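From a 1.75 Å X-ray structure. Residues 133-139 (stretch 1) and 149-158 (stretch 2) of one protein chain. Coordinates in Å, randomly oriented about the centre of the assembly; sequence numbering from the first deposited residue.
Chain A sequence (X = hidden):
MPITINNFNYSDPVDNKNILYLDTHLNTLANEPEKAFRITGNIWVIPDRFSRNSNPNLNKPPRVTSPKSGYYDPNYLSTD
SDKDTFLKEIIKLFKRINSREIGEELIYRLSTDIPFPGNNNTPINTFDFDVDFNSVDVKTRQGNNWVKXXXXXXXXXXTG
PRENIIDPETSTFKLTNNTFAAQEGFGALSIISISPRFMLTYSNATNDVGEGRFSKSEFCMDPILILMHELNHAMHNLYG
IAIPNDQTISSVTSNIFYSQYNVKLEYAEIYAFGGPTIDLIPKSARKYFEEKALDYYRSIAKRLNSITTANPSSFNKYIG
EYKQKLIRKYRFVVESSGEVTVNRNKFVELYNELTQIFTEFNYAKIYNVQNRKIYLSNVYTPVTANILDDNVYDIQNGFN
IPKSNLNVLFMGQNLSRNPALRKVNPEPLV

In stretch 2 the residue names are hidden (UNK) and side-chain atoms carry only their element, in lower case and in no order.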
# COMPACT_ATOMS: atom_id res chain seq x y z
N PHE A 133 12.64 8.43 8.06
CA PHE A 133 11.79 7.60 8.90
C PHE A 133 11.87 6.11 8.53
O PHE A 133 10.92 5.36 8.75
CB PHE A 133 10.33 8.07 8.80
CG PHE A 133 10.10 9.41 9.44
CD1 PHE A 133 9.86 9.51 10.80
CD2 PHE A 133 10.18 10.58 8.69
CE1 PHE A 133 9.70 10.75 11.41
CE2 PHE A 133 10.02 11.82 9.29
CZ PHE A 133 9.78 11.91 10.65
N ASN A 134 13.01 5.69 8.00
CA ASN A 134 13.19 4.30 7.60
C ASN A 134 13.35 3.34 8.77
O ASN A 134 13.11 2.14 8.63
CB ASN A 134 14.40 4.16 6.66
CG ASN A 134 14.10 4.63 5.25
OD1 ASN A 134 12.96 5.00 4.93
ND2 ASN A 134 15.11 4.61 4.39
N SER A 135 13.76 3.85 9.93
CA SER A 135 13.91 2.98 11.10
C SER A 135 12.90 3.42 12.15
O SER A 135 12.63 4.61 12.31
CB SER A 135 15.34 3.06 11.65
OG SER A 135 15.65 4.34 12.16
N VAL A 136 12.32 2.45 12.86
CA VAL A 136 11.34 2.75 13.89
C VAL A 136 11.79 2.17 15.22
O VAL A 136 12.37 1.09 15.28
CB VAL A 136 9.94 2.19 13.52
CG1 VAL A 136 9.48 2.78 12.19
CG2 VAL A 136 9.98 0.68 13.44
N ASP A 137 11.52 2.90 16.30
CA ASP A 137 11.92 2.46 17.63
C ASP A 137 11.11 1.29 18.18
O ASP A 137 9.89 1.23 18.02
CB ASP A 137 11.82 3.60 18.66
CG ASP A 137 12.74 4.76 18.34
OD1 ASP A 137 13.75 4.56 17.64
OD2 ASP A 137 12.44 5.87 18.83
N VAL A 138 11.82 0.36 18.82
CA VAL A 138 11.18 -0.78 19.46
C VAL A 138 11.24 -0.40 20.94
O VAL A 138 12.30 -0.06 21.46
CB VAL A 138 11.98 -2.08 19.24
CG1 VAL A 138 11.33 -3.23 19.99
CG2 VAL A 138 12.04 -2.39 17.75
N LYS A 139 10.09 -0.42 21.61
CA LYS A 139 10.02 -0.06 23.02
C LYS A 139 9.49 -1.21 23.87
O LYS A 139 8.75 -2.06 23.39
CB LYS A 139 9.10 1.15 23.23
CG LYS A 139 9.44 2.39 22.43
CD LYS A 139 10.64 3.12 22.98
CE LYS A 139 10.85 4.46 22.28
NZ LYS A 139 9.73 5.41 22.50
N UNK A 149 14.60 -0.08 23.21
CA UNK A 149 15.53 -1.19 23.35
C UNK A 149 16.24 -1.46 22.03
O UNK A 149 17.13 -2.31 21.95
c UNK A 149 14.80 -2.47 23.78
c UNK A 149 14.14 -2.28 25.14
o UNK A 149 13.80 -2.80 22.81
N UNK A 150 15.83 -0.74 20.99
CA UNK A 150 16.44 -0.91 19.69
C UNK A 150 15.51 -0.40 18.60
O UNK A 150 14.61 0.40 18.87
N UNK A 151 15.73 -0.85 17.38
CA UNK A 151 14.87 -0.42 16.28
C UNK A 151 14.83 -1.44 15.17
O UNK A 151 15.65 -2.36 15.12
c UNK A 151 15.35 0.94 15.74
o UNK A 151 16.72 0.91 15.40
N UNK A 152 13.84 -1.31 14.29
CA UNK A 152 13.71 -2.20 13.15
C UNK A 152 13.48 -1.34 11.91
O UNK A 152 13.14 -0.16 12.02
c UNK A 152 11.21 -2.46 13.47
c UNK A 152 12.80 -4.14 14.48
c UNK A 152 12.54 -3.20 13.30
c UNK A 152 9.99 -3.36 13.32
N UNK A 153 13.66 -1.94 10.74
CA UNK A 153 13.48 -1.22 9.48
C UNK A 153 12.40 -1.86 8.61
O UNK A 153 12.70 -2.64 7.71
c UNK A 153 14.80 -1.18 8.71
n UNK A 153 16.31 0.66 8.28
c UNK A 153 15.74 -0.10 9.21
o UNK A 153 15.97 0.04 10.41
N UNK A 154 11.13 -1.54 8.89
CA UNK A 154 10.06 -2.12 8.08
C UNK A 154 10.15 -1.50 6.68
O UNK A 154 10.68 -0.40 6.53
c UNK A 154 8.78 -1.64 8.78
c UNK A 154 9.23 -1.31 10.18
c UNK A 154 10.58 -0.69 9.96
N UNK A 155 9.67 -2.21 5.67
CA UNK A 155 9.66 -1.65 4.32
C UNK A 155 8.25 -1.10 4.11
O UNK A 155 8.05 -0.10 3.42
o UNK A 155 11.35 -3.03 3.27
c UNK A 155 9.96 -2.72 3.27
N UNK A 156 7.29 -1.77 4.73
CA UNK A 156 5.89 -1.37 4.64
C UNK A 156 5.19 -1.59 5.98
O UNK A 156 5.34 -2.64 6.60
c UNK A 156 5.75 -2.04 2.21
c UNK A 156 5.12 -2.20 3.58
c UNK A 156 3.65 -1.78 3.55
N UNK A 157 4.45 -0.58 6.43
CA UNK A 157 3.68 -0.71 7.66
C UNK A 157 2.22 -0.45 7.28
O UNK A 157 1.89 0.61 6.76
c UNK A 157 5.52 0.14 9.16
c UNK A 157 5.98 1.15 10.19
c UNK A 157 4.06 0.33 8.72
c UNK A 157 3.14 0.19 9.94
N UNK A 158 1.37 -1.44 7.50
CA UNK A 158 -0.05 -1.28 7.21
C UNK A 158 -0.73 -0.86 8.51
O UNK A 158 -0.51 -1.49 9.55
c UNK A 158 -0.05 -2.98 5.38
c UNK A 158 -0.67 -2.60 6.72
c UNK A 158 -0.43 -4.34 4.89
c UNK A 158 -2.19 -2.45 6.61
O HOH W 1 12.77 1.35 6.06

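Position 149 carries one carbon that bears an oxygen and a second carbon. Its backbone N donates to Val-138 O at 2.9 Å. The branched C, C, O set is threonine. The hydroxyl of Thr-149 lies near the same acceptor, with OG1 3.4 Å from Val-138 O, a weak contact at best.

Position 150 has no side-chain atoms. Its backbone O accepts from Val-138 N, with 2.8 Å between position 150 O and Val-138 N. It is glycine. At the backbone angles of Gly-150, phi 159° and psi -160°, a CB would be jammed against the carbonyl O of the residue before.

Position 151 has one carbon followed by one oxygen, and its CB sits 3.0 Å from Val-136 O, a tight approach. It is serine. Ser-151 pairs with Asp-137 without backbone hydrogen bonds, and their side chains share one face of the sheet.

Position 152 has four carbons, forked at the first, with one arm two carbons long. One of these carbons lies 3.4 Å from Val-136 CG2, and another lies 3.8 Å from Val-138 CG2. This is isoleucine, here with chi1 in p. The first of those carbons is Ile-152 CG1 and the second is Ile-152 CG2. Its backbone both gives and accepts: Ile-152 N to Val-136 O at 3.0 Å, and Val-136 N to Ile-152 O at 2.9 Å.

Position 153 has two carbons, the second carrying one oxygen and one nitrogen. Its side-chain oxygen comes within 3.3 Å of Ser-135 CB. The amide is that of asparagine, and the oxygen is OD1. Asn-153 CA makes a CA-H...O contact with Asn-134 O at 3.5 Å.

Position 154 has three carbons closing a ring onto the backbone N. The ring carbon bonded to that N packs 3.8 Å from Val-136 CG2. The closed ring defines proline, and this carbon is CD. One water donates to Pro-154 O at 2.8 Å and to Asn-134 O at 2.7 Å, bridging the stretches.

Position 155 has one carbon, then one oxygen, and points away from stretch 1. It is serine.

Position 156 has one carbon bearing two more, out of reach of stretch 1. It is valine.

Position 157 has four carbons, forked at the first, with one two-carbon arm. The end of that arm reaches to 4.3 Å from Val-136 CG1. It is isoleucine, and the atom is CD1.

Position 158 repeats that forked four-carbon pattern and makes no contact here. It is also isoleucine.

The contact is an antiparallel strand pairing, held by backbone hydrogen bonds at Val-136 with Ile-152 and around Val-138. Val-136, Val-138 and Ile-152 add apolar packing on one face. Beyond the strand pairing, Pro-154, Ile-157 and the bridging water extend the contact.

Stretch 2, residues 149-158: TGSINPSVII
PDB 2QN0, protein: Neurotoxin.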